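Local coordinates for pectate lyase/Amb allergen (Acidovorax citrulli, PDB 4HWV), which probably cleaves pectate, the acidic polysaccharide of plant cell walls, as a calcium-binding, secreted lyase of polysaccharide lyase family 1, at residues Leu322-His327 and Gly344-Tyr349; Val196-Thr201 and His236-His241; Thr44-Asn49 and Arg82-Ile87. One frame throughout, in Å; residues are numbered along the deposited sequence.

Contact 1: Leu322-His327 and Gly344-Tyr349; sequences LKVTFH and GMVHLY
Leu322 meets Gly344 where the two chains come side by side: its carbonyl O lies 3.3 Å from Gly344 CA, a closeness that suits a residue with no side chain. Lys323 runs alongside Met345, CE against the thioether SD. From Val324 on, parallel pairing sets in, opened by a weak bond from Val324 N to Met345 O; Val324 O then accepts from His347 N at 3.0 Å, and the two valines, branched as strands like, put Val324 CB beside Val346 CG2. Thr325 lays CG2 obliquely against Tyr349, while its OG1 and His347 ND1 both bond Tyr460 OH. Phe326 N donates to His347 O at 2.8 Å, almost straight (169°), and its ring lies next to Leu348, CD1 to CD2 3.9 Å, with Val346 CG1 at the ring edge. Phe326 O accepts from Tyr349 N at 2.9 Å, closing the ladder. With CG between backbone N and carbonyl carbon (chi1 69°), Tyr349 sets its ring against His327 CB, 3.3 Å from the centroid, in a CH-pi contact; the same turn at His327 (73°) sends its imidazole on toward Tyr349 OH, NE2 bonding Thr24 OG1. In-register stacking on successive parallel strands is characteristic of the right-handed beta-helix of pectate lyases.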
ATOM      1  N   LEU A 322      -5.151  32.070   7.937  1.00  5.34           N
ATOM      2  CA  LEU A 322      -5.753  30.928   7.246  1.00  4.94           C
ATOM      3  C   LEU A 322      -6.262  31.278   5.843  1.00  4.68           C
ATOM      4  O   LEU A 322      -7.241  30.691   5.361  1.00  5.55           O
ATOM      5  CB  LEU A 322      -6.844  30.267   8.100  1.00  5.82           C
ATOM      6  CG  LEU A 322      -6.449  29.980   9.556  1.00  6.17           C
ATOM      7  CD1 LEU A 322      -7.644  29.381  10.299  1.00  7.61           C
ATOM      8  CD2 LEU A 322      -5.209  29.072   9.696  1.00  6.28           C
ATOM      9  N   LYS A 323      -5.568  32.193   5.173  1.00  4.69           N
ATOM     10  CA  LYS A 323      -5.890  32.480   3.783  1.00  4.35           C
ATOM     11  C   LYS A 323      -5.230  31.436   2.897  1.00  4.14           C
ATOM     12  O   LYS A 323      -3.993  31.352   2.838  1.00  4.77           O
ATOM     13  CB  LYS A 323      -5.408  33.879   3.403  1.00  5.06           C
ATOM     14  CG  LYS A 323      -6.203  34.978   4.117  1.00  6.67           C
ATOM     15  CD  LYS A 323      -5.556  36.346   3.888  1.00  7.58           C
ATOM     16  CE  LYS A 323      -6.391  37.530   4.398  1.00  9.05           C
ATOM     17  NZ  LYS A 323      -6.619  37.425   5.859  1.00  9.90           N
ATOM     18  N   VAL A 324      -6.050  30.619   2.229  1.00  3.61           N
ATOM     19  CA  VAL A 324      -5.548  29.470   1.479  1.00  3.70           C
ATOM     20  C   VAL A 324      -6.253  29.401   0.125  1.00  3.27           C
ATOM     21  O   VAL A 324      -7.480  29.592   0.033  1.00  4.74           O
ATOM     22  CB  VAL A 324      -5.807  28.134   2.230  1.00  4.21           C
ATOM     23  CG1 VAL A 324      -5.160  26.973   1.492  1.00  5.16           C
ATOM     24  CG2 VAL A 324      -5.283  28.212   3.648  1.00  5.22           C
ATOM     25  N   THR A 325      -5.475  29.155  -0.930  1.00  3.91           N
ATOM     26  CA  THR A 325      -6.017  28.912  -2.263  1.00  3.80           C
ATOM     27  C   THR A 325      -5.697  27.485  -2.692  1.00  3.60           C
ATOM     28  O   THR A 325      -4.543  27.055  -2.596  1.00  4.92           O
ATOM     29  CB  THR A 325      -5.368  29.851  -3.283  1.00  4.25           C
ATOM     30  OG1 THR A 325      -5.554  31.222  -2.876  1.00  4.23           O
ATOM     31  CG2 THR A 325      -5.951  29.614  -4.669  1.00  4.85           C
ATOM     32  N   PHE A 326      -6.706  26.765  -3.166  1.00  3.50           N
ATOM     33  CA  PHE A 326      -6.517  25.436  -3.780  1.00  3.39           C
ATOM     34  C   PHE A 326      -6.940  25.531  -5.242  1.00  3.55           C
ATOM     35  O   PHE A 326      -8.101  25.830  -5.525  1.00  4.76           O
ATOM     36  CB  PHE A 326      -7.461  24.376  -3.175  1.00  4.50           C
ATOM     37  CG  PHE A 326      -7.165  23.967  -1.755  1.00  4.55           C
ATOM     38  CD1 PHE A 326      -7.656  24.712  -0.679  1.00  4.95           C
ATOM     39  CD2 PHE A 326      -6.488  22.777  -1.502  1.00  4.36           C
ATOM     40  CE1 PHE A 326      -7.457  24.293   0.637  1.00  5.71           C
ATOM     41  CE2 PHE A 326      -6.281  22.349  -0.185  1.00  4.91           C
ATOM     42  CZ  PHE A 326      -6.774  23.113   0.888  1.00  5.22           C
ATOM     43  N   HIS A 327      -6.043  25.222  -6.177  1.00  3.25           N
ATOM     44  CA  HIS A 327      -6.467  25.158  -7.567  1.00  3.69           C
ATOM     45  C   HIS A 327      -5.688  24.138  -8.375  1.00  3.57           C
ATOM     46  O   HIS A 327      -4.500  23.904  -8.132  1.00  3.96           O
ATOM     47  CB  HIS A 327      -6.465  26.547  -8.259  1.00  4.37           C
ATOM     48  CG  HIS A 327      -5.112  27.104  -8.566  1.00  4.69           C
ATOM     49  ND1 HIS A 327      -4.432  26.810  -9.728  1.00  5.07           N
ATOM     50  CD2 HIS A 327      -4.339  27.985  -7.890  1.00  5.01           C
ATOM     51  CE1 HIS A 327      -3.295  27.491  -9.757  1.00  5.50           C
ATOM     52  NE2 HIS A 327      -3.211  28.208  -8.648  1.00  5.65           N
ATOM     53  N   GLY A 344     -10.757  31.095   7.961  1.00  6.63           N
ATOM     54  CA  GLY A 344     -10.001  31.625   6.835  1.00  7.27           C
ATOM     55  C   GLY A 344     -10.822  31.988   5.606  1.00  7.12           C
ATOM     56  O   GLY A 344     -11.965  31.541   5.434  1.00  8.23           O
ATOM     57  N   MET A 345     -10.224  32.807   4.745  1.00  7.18           N
ATOM     58  CA  MET A 345     -10.759  33.111   3.416  1.00  6.75           C
ATOM     59  C   MET A 345     -10.128  32.134   2.438  1.00  5.78           C
ATOM     60  O   MET A 345      -8.953  32.256   2.094  1.00  5.94           O
ATOM     61  CB  MET A 345     -10.456  34.562   3.048  1.00  8.02           C
ATOM     62  CG  MET A 345     -11.076  35.523   4.074  1.00 10.41           C
ATOM     63  SD  MET A 345     -10.330  37.159   4.109  1.00 12.92           S
ATOM     64  CE  MET A 345     -11.013  37.717   2.594  1.00 12.99           C
ATOM     65  N   VAL A 346     -10.896  31.129   2.041  1.00  4.83           N
ATOM     66  CA  VAL A 346     -10.358  30.000   1.282  1.00  4.76           C
ATOM     67  C   VAL A 346     -11.031  29.902  -0.087  1.00  4.60           C
ATOM     68  O   VAL A 346     -12.263  29.877  -0.196  1.00  5.94           O
ATOM     69  CB  VAL A 346     -10.527  28.694   2.063  1.00  4.90           C
ATOM     70  CG1 VAL A 346     -10.088  27.482   1.246  1.00  5.63           C
ATOM     71  CG2 VAL A 346      -9.734  28.773   3.361  1.00  6.21           C
ATOM     72  N   HIS A 347     -10.199  29.895  -1.128  1.00  4.28           N
ATOM     73  CA  HIS A 347     -10.644  29.870  -2.510  1.00  3.83           C
ATOM     74  C   HIS A 347     -10.308  28.505  -3.095  1.00  4.35           C
ATOM     75  O   HIS A 347      -9.148  28.101  -3.064  1.00  5.21           O
ATOM     76  CB  HIS A 347      -9.901  30.994  -3.252  1.00  4.36           C
ATOM     77  CG  HIS A 347     -10.293  31.189  -4.683  1.00  4.07           C
ATOM     78  ND1 HIS A 347      -9.465  31.849  -5.566  1.00  4.78           N
ATOM     79  CD2 HIS A 347     -11.416  30.874  -5.380  1.00  5.26           C
ATOM     80  CE1 HIS A 347     -10.058  31.948  -6.740  1.00  5.14           C
ATOM     81  NE2 HIS A 347     -11.238  31.351  -6.664  1.00  5.43           N
ATOM     82  N   LEU A 348     -11.311  27.800  -3.615  1.00  4.09           N
ATOM     83  CA  LEU A 348     -11.068  26.511  -4.286  1.00  4.50           C
ATOM     84  C   LEU A 348     -11.574  26.660  -5.706  1.00  4.33           C
ATOM     85  O   LEU A 348     -12.767  26.860  -5.918  1.00  4.90           O
ATOM     86  CB  LEU A 348     -11.820  25.352  -3.610  1.00  6.21           C
ATOM     87  CG  LEU A 348     -11.479  25.150  -2.129  1.00  6.82           C
ATOM     88  CD1 LEU A 348     -12.546  25.779  -1.238  1.00  7.34           C
ATOM     89  CD2 LEU A 348     -11.257  23.671  -1.802  1.00  7.25           C
ATOM     90  N   TYR A 349     -10.670  26.610  -6.675  1.00  4.41           N
ATOM     91  CA  TYR A 349     -11.095  26.702  -8.060  1.00  5.02           C
ATOM     92  C   TYR A 349     -10.426  25.683  -8.965  1.00  4.72           C
ATOM     93  O   TYR A 349      -9.271  25.334  -8.766  1.00  5.08           O
ATOM     94  CB  TYR A 349     -10.938  28.130  -8.624  1.00  5.91           C
ATOM     95  CG  TYR A 349      -9.537  28.676  -8.850  1.00  6.73           C
ATOM     96  CD1 TYR A 349      -8.825  29.298  -7.825  1.00  6.90           C
ATOM     97  CD2 TYR A 349      -8.947  28.639 -10.117  1.00  7.50           C
ATOM     98  CE1 TYR A 349      -7.571  29.851  -8.061  1.00  8.55           C
ATOM     99  CE2 TYR A 349      -7.688  29.174 -10.346  1.00  8.59           C
ATOM    100  CZ  TYR A 349      -7.013  29.776  -9.321  1.00  8.97           C
ATOM    101  OH  TYR A 349      -5.753  30.312  -9.552  1.00 11.30           O
TER

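Contact 2: Val196-Thr201 and His236-His241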
ATOM      1  N   VAL A 196       8.641  27.106  -0.587  1.00  2.49           N
ATOM      2  CA  VAL A 196       8.147  26.506  -1.820  1.00  2.72           C
ATOM      3  C   VAL A 196       8.458  25.009  -1.774  1.00  2.83           C
ATOM      4  O   VAL A 196       9.583  24.610  -1.439  1.00  3.28           O
ATOM      5  CB  VAL A 196       8.823  27.148  -3.047  1.00  3.31           C
ATOM      6  CG1 VAL A 196       8.535  26.321  -4.320  1.00  4.48           C
ATOM      7  CG2 VAL A 196       8.388  28.607  -3.198  1.00  4.15           C
ATOM      8  N   ILE A 197       7.458  24.183  -2.105  1.00  2.53           N
ATOM      9  CA  ILE A 197       7.627  22.732  -2.092  1.00  2.71           C
ATOM     10  C   ILE A 197       7.055  22.198  -3.399  1.00  2.89           C
ATOM     11  O   ILE A 197       5.870  22.408  -3.672  1.00  3.20           O
ATOM     12  CB  ILE A 197       6.884  22.088  -0.868  1.00  3.40           C
ATOM     13  CG1 ILE A 197       7.460  22.640   0.451  1.00  3.97           C
ATOM     14  CG2 ILE A 197       6.966  20.574  -0.909  1.00  4.08           C
ATOM     15  CD1 ILE A 197       6.682  22.246   1.685  1.00  4.47           C
ATOM     16  N   ARG A 198       7.885  21.551  -4.228  1.00  2.73           N
ATOM     17  CA  ARG A 198       7.441  21.086  -5.549  1.00  3.27           C
ATOM     18  C   ARG A 198       8.033  19.738  -5.928  1.00  2.88           C
ATOM     19  O   ARG A 198       9.148  19.402  -5.551  1.00  3.41           O
ATOM     20  CB  ARG A 198       7.848  22.064  -6.665  1.00  3.77           C
ATOM     21  CG  ARG A 198       7.509  23.508  -6.372  1.00  4.54           C
ATOM     22  CD  ARG A 198       7.944  24.395  -7.516  1.00  4.49           C
ATOM     23  NE  ARG A 198       7.030  24.330  -8.657  1.00  4.19           N
ATOM     24  CZ  ARG A 198       7.272  24.914  -9.822  1.00  4.55           C
ATOM     25  NH1 ARG A 198       8.448  25.501 -10.048  1.00  6.13           N
ATOM     26  NH2 ARG A 198       6.345  24.888 -10.767  1.00  5.37           N
ATOM     27  N   ASN A 199       7.267  18.989  -6.725  1.00  3.51           N
ATOM     28  CA  ASN A 199       7.755  17.810  -7.418  1.00  3.11           C
ATOM     29  C   ASN A 199       8.180  16.660  -6.516  1.00  2.73           C
ATOM     30  O   ASN A 199       9.045  15.877  -6.895  1.00  3.51           O
ATOM     31  CB  ASN A 199       8.885  18.159  -8.393  1.00  3.16           C
ATOM     32  CG  ASN A 199       9.062  17.094  -9.460  1.00  3.30           C
ATOM     33  OD1 ASN A 199       8.073  16.544  -9.947  1.00  3.88           O
ATOM     34  ND2 ASN A 199      10.315  16.804  -9.838  1.00  4.18           N
ATOM     35  N   ILE A 200       7.519  16.518  -5.362  1.00  3.05           N
ATOM     36  CA  ILE A 200       7.831  15.445  -4.414  1.00  3.21           C
ATOM     37  C   ILE A 200       6.581  14.592  -4.230  1.00  3.38           C
ATOM     38  O   ILE A 200       5.447  15.101  -4.212  1.00  3.38           O
ATOM     39  CB  ILE A 200       8.273  16.040  -3.056  1.00  3.34           C
ATOM     40  CG1 ILE A 200       9.578  16.808  -3.246  1.00  4.10           C
ATOM     41  CG2 ILE A 200       8.430  14.957  -1.972  1.00  3.97           C
ATOM     42  CD1 ILE A 200       9.847  17.836  -2.168  1.00  4.45           C
ATOM     43  N   THR A 201       6.785  13.283  -4.120  1.00  3.37           N
ATOM     44  CA  THR A 201       5.711  12.377  -3.706  1.00  3.55           C
ATOM     45  C   THR A 201       5.840  12.111  -2.207  1.00  3.74           C
ATOM     46  O   THR A 201       6.834  11.538  -1.762  1.00  4.53           O
ATOM     47  CB  THR A 201       5.769  11.075  -4.514  1.00  4.20           C
ATOM     48  OG1 THR A 201       5.461  11.391  -5.867  1.00  4.96           O
ATOM     49  CG2 THR A 201       4.745  10.054  -4.025  1.00  4.63           C
ATOM     50  N   HIS A 236       3.130  32.624   3.547  1.00  4.65           N
ATOM     51  CA  HIS A 236       3.681  32.633   2.172  1.00  4.36           C
ATOM     52  C   HIS A 236       4.317  31.301   1.803  1.00  4.05           C
ATOM     53  O   HIS A 236       5.537  31.109   1.885  1.00  4.57           O
ATOM     54  CB  HIS A 236       4.582  33.842   1.920  1.00  5.63           C
ATOM     55  CG  HIS A 236       3.808  35.100   1.759  1.00  6.67           C
ATOM     56  ND1 HIS A 236       3.488  35.916   2.818  1.00  9.37           N
ATOM     57  CD2 HIS A 236       3.213  35.642   0.675  1.00  7.92           C
ATOM     58  CE1 HIS A 236       2.780  36.942   2.383  1.00  9.81           C
ATOM     59  NE2 HIS A 236       2.586  36.793   1.088  1.00  9.35           N
ATOM     60  N   VAL A 237       3.434  30.373   1.449  1.00  3.84           N
ATOM     61  CA  VAL A 237       3.787  28.976   1.243  1.00  3.71           C
ATOM     62  C   VAL A 237       3.141  28.511  -0.052  1.00  3.58           C
ATOM     63  O   VAL A 237       1.927  28.662  -0.220  1.00  4.18           O
ATOM     64  CB  VAL A 237       3.285  28.088   2.421  1.00  3.80           C
ATOM     65  CG1 VAL A 237       3.571  26.623   2.148  1.00  5.41           C
ATOM     66  CG2 VAL A 237       3.923  28.521   3.750  1.00  4.65           C
ATOM     67  N   TRP A 238       3.952  27.957  -0.950  1.00  3.31           N
ATOM     68  CA  TRP A 238       3.474  27.486  -2.238  1.00  2.47           C
ATOM     69  C   TRP A 238       3.804  25.997  -2.363  1.00  3.05           C
ATOM     70  O   TRP A 238       4.987  25.602  -2.378  1.00  3.97           O
ATOM     71  CB  TRP A 238       4.130  28.281  -3.373  1.00  3.21           C
ATOM     72  CG  TRP A 238       3.597  27.933  -4.744  1.00  3.17           C
ATOM     73  CD1 TRP A 238       2.298  27.645  -5.085  1.00  3.98           C
ATOM     74  CD2 TRP A 238       4.364  27.825  -5.955  1.00  2.62           C
ATOM     75  NE1 TRP A 238       2.213  27.390  -6.433  1.00  3.34           N
ATOM     76  CE2 TRP A 238       3.465  27.495  -6.994  1.00  2.60           C
ATOM     77  CE3 TRP A 238       5.734  27.988  -6.266  1.00  3.84           C
ATOM     78  CZ2 TRP A 238       3.888  27.289  -8.315  1.00  3.43           C
ATOM     79  CZ3 TRP A 238       6.141  27.798  -7.587  1.00  4.14           C
ATOM     80  CH2 TRP A 238       5.229  27.435  -8.582  1.00  4.23           C
ATOM     81  N   ILE A 239       2.747  25.188  -2.411  1.00  3.06           N
ATOM     82  CA  ILE A 239       2.866  23.742  -2.484  1.00  2.84           C
ATOM     83  C   ILE A 239       2.309  23.361  -3.843  1.00  2.81           C
ATOM     84  O   ILE A 239       1.094  23.414  -4.067  1.00  3.15           O
ATOM     85  CB  ILE A 239       2.059  23.087  -1.337  1.00  3.30           C
ATOM     86  CG1 ILE A 239       2.687  23.484   0.007  1.00  4.15           C
ATOM     87  CG2 ILE A 239       1.957  21.577  -1.526  1.00  4.41           C
ATOM     88  CD1 ILE A 239       1.768  23.241   1.203  1.00  5.13           C
ATOM     89  N   ASP A 240       3.212  22.998  -4.753  1.00  2.91           N
ATOM     90  CA  ASP A 240       2.858  22.883  -6.162  1.00  3.00           C
ATOM     91  C   ASP A 240       3.405  21.609  -6.814  1.00  3.01           C
ATOM     92  O   ASP A 240       4.582  21.269  -6.646  1.00  3.78           O
ATOM     93  CB  ASP A 240       3.426  24.097  -6.914  1.00  3.73           C
ATOM     94  CG  ASP A 240       3.191  24.015  -8.414  1.00  3.68           C
ATOM     95  OD1 ASP A 240       2.050  24.256  -8.876  1.00  4.40           O
ATOM     96  OD2 ASP A 240       4.170  23.696  -9.132  1.00  4.40           O
ATOM     97  N   HIS A 241       2.565  20.913  -7.581  1.00  2.90           N
ATOM     98  CA  HIS A 241       3.034  19.767  -8.358  1.00  2.73           C
ATOM     99  C   HIS A 241       3.655  18.682  -7.480  1.00  2.68           C
ATOM    100  O   HIS A 241       4.697  18.102  -7.817  1.00  2.99           O
ATOM    101  CB  HIS A 241       4.019  20.198  -9.461  1.00  3.53           C
ATOM    102  CG  HIS A 241       3.364  20.666 -10.724  1.00  3.40           C
ATOM    103  ND1 HIS A 241       3.274  21.996 -11.063  1.00  4.08           N
ATOM    104  CD2 HIS A 241       2.835  19.973 -11.763  1.00  5.13           C
ATOM    105  CE1 HIS A 241       2.706  22.106 -12.256  1.00  5.08           C
ATOM    106  NE2 HIS A 241       2.420  20.893 -12.699  1.00  5.45           N
TER
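Arg198 and Asp240 form a buried ion pair across two neighbouring strands of the right-handed parallel beta-helix, with Trp238 beside them. This is the tight part of the contact. Arg198 turns at chi3 (77°), which swings the guanidinium across toward Asp240, and grips a single carboxylate oxygen side-on: NE and NH2 each lie 3.0 Å from Asp240 OD2, which sits at the guanidinium edge, in its plane. The two planes are turned 45° apart, and NE approaches OD2 on its anti side, tilted from the carboxylate plane, whereas NH2 comes from above that plane. Trp238, with CG anti to its backbone N, brings CH2 over the centre of one guanidinium face, 3.5 Å from Arg198 CZ. A broad indole suits this place because it can cover the cation and still reach Val196, whose CG1 rests against CE3. Other polar ends have partners outside: Arg198 NH1 bonds Asp19 O, and both Trp238 NE1 and Asp240 OD1 bond Ser293 OG.

On the other face of the strands the side chains meet more loosely, Ile197 CB and Ile239 CG1 being 4.5 Å apart, although Ile197 N to Trp238 O and Asp240 N to Ile197 O are sound backbone bonds. The pairing weakens where the strands end; Asn199 N reaches His241 O only through a weak, bent bond (128°), and Asn199 turns its amide to Gly171 O. Beyond it the two segments stop facing each other, and Ile200 N is taken by Asn242 OD1. His241 nevertheless returns to the ion pair, its ND1 donating in the plane of the imidazole to Asp240 OD2 at 2.7 Å, the third N-H on that one oxygen.

Contact 3: Thr44-Asn49 and Arg82-Ile87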
ATOM      1  N   THR A  44      22.745  25.504  -1.615  1.00  5.66           N
ATOM      2  CA  THR A  44      22.089  24.677  -2.626  1.00  6.42           C
ATOM      3  C   THR A  44      22.576  23.254  -2.421  1.00  5.91           C
ATOM      4  O   THR A  44      23.773  22.977  -2.457  1.00  7.22           O
ATOM      5  CB  THR A  44      22.400  25.197  -4.035  1.00  7.94           C
ATOM      6  OG1 THR A  44      21.936  26.547  -4.136  1.00  9.66           O
ATOM      7  CG2 THR A  44      21.732  24.350  -5.107  1.00  8.65           C
ATOM      8  N   TYR A  45      21.639  22.353  -2.149  1.00  4.66           N
ATOM      9  CA  TYR A  45      21.987  21.005  -1.713  1.00  4.25           C
ATOM     10  C   TYR A  45      21.188  19.945  -2.460  1.00  4.62           C
ATOM     11  O   TYR A  45      20.043  20.186  -2.876  1.00  5.96           O
ATOM     12  CB  TYR A  45      21.628  20.824  -0.240  1.00  4.51           C
ATOM     13  CG  TYR A  45      22.063  21.905   0.731  1.00  4.67           C
ATOM     14  CD1 TYR A  45      23.236  21.782   1.458  1.00  5.27           C
ATOM     15  CD2 TYR A  45      21.257  23.022   0.975  1.00  4.86           C
ATOM     16  CE1 TYR A  45      23.608  22.745   2.395  1.00  6.02           C
ATOM     17  CE2 TYR A  45      21.608  23.983   1.911  1.00  5.21           C
ATOM     18  CZ  TYR A  45      22.788  23.830   2.609  1.00  5.77           C
ATOM     19  OH  TYR A  45      23.123  24.761   3.553  1.00  6.79           O
ATOM     20  N   THR A  46      21.774  18.762  -2.604  1.00  4.94           N
ATOM     21  CA  THR A  46      21.038  17.582  -3.063  1.00  5.38           C
ATOM     22  C   THR A  46      21.088  16.572  -1.917  1.00  4.91           C
ATOM     23  O   THR A  46      22.171  16.224  -1.444  1.00  6.33           O
ATOM     24  CB  THR A  46      21.651  16.982  -4.329  1.00  6.52           C
ATOM     25  OG1 THR A  46      21.675  17.975  -5.344  1.00  9.62           O
ATOM     26  CG2 THR A  46      20.838  15.782  -4.813  1.00  6.34           C
ATOM     27  N   VAL A  47      19.912  16.132  -1.455  1.00  4.24           N
ATOM     28  CA  VAL A  47      19.829  15.274  -0.279  1.00  4.02           C
ATOM     29  C   VAL A  47      19.076  13.975  -0.576  1.00  4.25           C
ATOM     30  O   VAL A  47      18.142  13.948  -1.383  1.00  4.97           O
ATOM     31  CB  VAL A  47      19.145  16.036   0.898  1.00  4.06           C
ATOM     32  CG1 VAL A  47      19.928  17.310   1.210  1.00  5.36           C
ATOM     33  CG2 VAL A  47      17.697  16.376   0.604  1.00  4.75           C
ATOM     34  N   ALA A  48      19.490  12.906   0.098  1.00  4.26           N
ATOM     35  CA  ALA A  48      19.006  11.560  -0.213  1.00  4.91           C
ATOM     36  C   ALA A  48      18.619  10.764   1.038  1.00  5.06           C
ATOM     37  O   ALA A  48      18.242   9.591   0.943  1.00  6.66           O
ATOM     38  CB  ALA A  48      20.051  10.784  -1.037  1.00  5.85           C
ATOM     39  N   ASN A  49      18.701  11.391   2.212  1.00  4.00           N
ATOM     40  CA  ASN A  49      18.305  10.723   3.451  1.00  4.01           C
ATOM     41  C   ASN A  49      17.974  11.760   4.507  1.00  3.46           C
ATOM     42  O   ASN A  49      18.178  12.979   4.299  1.00  3.96           O
ATOM     43  CB  ASN A  49      19.396   9.734   3.929  1.00  4.70           C
ATOM     44  CG  ASN A  49      20.687  10.434   4.331  1.00  5.06           C
ATOM     45  OD1 ASN A  49      20.679  11.286   5.210  1.00  4.70           O
ATOM     46  ND2 ASN A  49      21.810  10.042   3.712  1.00  5.78           N
ATOM     47  N   ARG A  82      17.270  19.943  -3.114  1.00  3.71           N
ATOM     48  CA  ARG A  82      16.733  19.026  -4.108  1.00  4.14           C
ATOM     49  C   ARG A  82      16.707  17.619  -3.535  1.00  4.01           C
ATOM     50  O   ARG A  82      17.669  17.185  -2.903  1.00  4.86           O
ATOM     51  CB  ARG A  82      17.537  19.089  -5.406  1.00  5.59           C
ATOM     52  CG  ARG A  82      17.492  20.477  -6.021  1.00  6.67           C
ATOM     53  CD  ARG A  82      17.983  20.532  -7.458  1.00  7.96           C
ATOM     54  NE  ARG A  82      18.000  21.919  -7.914  1.00  8.04           N
ATOM     55  CZ  ARG A  82      16.984  22.536  -8.516  1.00  7.52           C
ATOM     56  NH1 ARG A  82      15.835  21.910  -8.764  1.00  7.02           N
ATOM     57  NH2 ARG A  82      17.128  23.808  -8.857  1.00  7.74           N
ATOM     58  N   ILE A  83      15.583  16.927  -3.728  1.00  4.41           N
ATOM     59  CA  ILE A  83      15.405  15.593  -3.165  1.00  4.29           C
ATOM     60  C   ILE A  83      15.755  14.542  -4.219  1.00  4.50           C
ATOM     61  O   ILE A  83      15.100  14.452  -5.261  1.00  4.73           O
ATOM     62  CB  ILE A  83      13.942  15.358  -2.717  1.00  4.88           C
ATOM     63  CG1 ILE A  83      13.444  16.523  -1.842  1.00  6.20           C
ATOM     64  CG2 ILE A  83      13.795  13.959  -2.072  1.00  5.58           C
ATOM     65  CD1 ILE A  83      14.251  16.757  -0.589  1.00  7.37           C
ATOM     66  N   ARG A  84      16.806  13.770  -3.950  1.00  5.20           N
ATOM     67  CA  ARG A  84      17.224  12.684  -4.827  1.00  5.75           C
ATOM     68  C   ARG A  84      16.709  11.363  -4.296  1.00  6.16           C
ATOM     69  O   ARG A  84      17.174  10.877  -3.266  1.00  6.65           O
ATOM     70  CB  ARG A  84      18.752  12.619  -4.980  1.00  6.91           C
ATOM     71  CG  ARG A  84      19.180  11.608  -6.042  1.00  8.29           C
ATOM     72  CD  ARG A  84      20.688  11.391  -6.181  1.00 10.21           C
ATOM     73  NE  ARG A  84      21.454  12.575  -6.551  1.00 11.81           N
ATOM     74  CZ  ARG A  84      21.474  13.106  -7.769  1.00 13.20           C
ATOM     75  NH1 ARG A  84      20.717  12.596  -8.736  1.00 13.94           N
ATOM     76  NH2 ARG A  84      22.234  14.162  -8.016  1.00 13.79           N
ATOM     77  N   GLY A  85      15.757  10.778  -5.007  1.00  5.55           N
ATOM     78  CA  GLY A  85      15.214   9.491  -4.605  1.00  4.53           C
ATOM     79  C   GLY A  85      14.305   9.583  -3.390  1.00  4.26           C
ATOM     80  O   GLY A  85      13.567  10.570  -3.208  1.00  4.76           O
ATOM     81  N   THR A  86      14.342   8.541  -2.569  1.00  4.78           N
ATOM     82  CA  THR A  86      13.416   8.409  -1.452  1.00  5.28           C
ATOM     83  C   THR A  86      14.072   8.717  -0.111  1.00  5.44           C
ATOM     84  O   THR A  86      15.111   8.155   0.221  1.00  7.26           O
ATOM     85  CB  THR A  86      12.868   6.985  -1.375  1.00  6.32           C
ATOM     86  OG1 THR A  86      12.055   6.731  -2.527  1.00  7.31           O
ATOM     87  CG2 THR A  86      12.051   6.792  -0.087  1.00  7.45           C
ATOM     88  N   ILE A  87      13.439   9.597   0.666  1.00  4.89           N
ATOM     89  CA  ILE A  87      13.872   9.899   2.022  1.00  4.18           C
ATOM     90  C   ILE A  87      12.833   9.372   3.008  1.00  4.16           C
ATOM     91  O   ILE A  87      11.696   9.838   3.031  1.00  5.23           O
ATOM     92  CB  ILE A  87      14.088  11.412   2.213  1.00  5.36           C
ATOM     93  CG1 ILE A  87      15.209  11.866   1.271  1.00  6.36           C
ATOM     94  CG2 ILE A  87      14.394  11.731   3.686  1.00  6.42           C
ATOM     95  CD1 ILE A  87      15.589  13.321   1.382  1.00  7.17           C
TER
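Tyr45 O receives Arg82 N at 2.8 Å in an almost perfectly straight bond (178°), the first of three backbone bonds that zip these parallel strands together. Arg82 O in turn accepts from Val47 N, and Val47 O from Arg84 N, each at 2.9 Å; Arg82 and Val47 thus use both N-H and C=O across the contact. The paired residues alternate in direction. Thr46 and Arg82 put their side chains on one face, where Arg82 stretches away to hand NH1 to Ile18 O. Thr46 CG2, anti to its own backbone N, instead rests obliquely on Arg84, against CB and 3.7 Å from NE, a long side chain that can lie along the surface.

The opposite face is apolar. With Val47 CG1 anti to the carbonyl carbon (chi1 -58°), CG2 falls between backbone N and carbonyl carbon, and from there touches two isoleucine tips, Ile83 CD1 at 3.7 Å and Ile87 CD1 at 3.8 Å. Ile87 also lays CG1 against the backbone, 3.6 Å from Asn49 N. That nitrogen is buried with no polar partner, while the side chain of the same residue N-caps helix 50-57, Asn49 OD1 accepting from Glu52 N. Ala48 CB lies 3.6 Å from Arg84 O, where a small side chain fits, and Ala48 N bonds Glu52 OE1. The chemistry implies a division of labour: the backbone ladder sets the register, on the branched aliphatic face Val47 meets helix 50-57 while Ile83 packs toward Ile200, and the polar arms of Arg82 and Arg84 lie on the other face.

In the fold
Following the chain from the N terminus, contact 3 comes first, Thr44-Asn49 meeting Arg82-Ile87 after an excursion that includes helix 50-57. Contact 2 closes the next of the three loops, from Val196-Thr201 to His236-His241, and contact 1 the last and shortest, 16 residues between Leu322-His327 and Gly344-Tyr349. The three follow in series; none nests in or crosses another. Each joins parallel strands of the beta-helix, linked through strands 167-171 and 290-293. Contacts 2 and 3 touch, Ile200 CD1 lying 3.8 Å from Ile83 CG1, whereas contacts 1 and 3 stand about 30 Å apart between centres, marking progress along the helix.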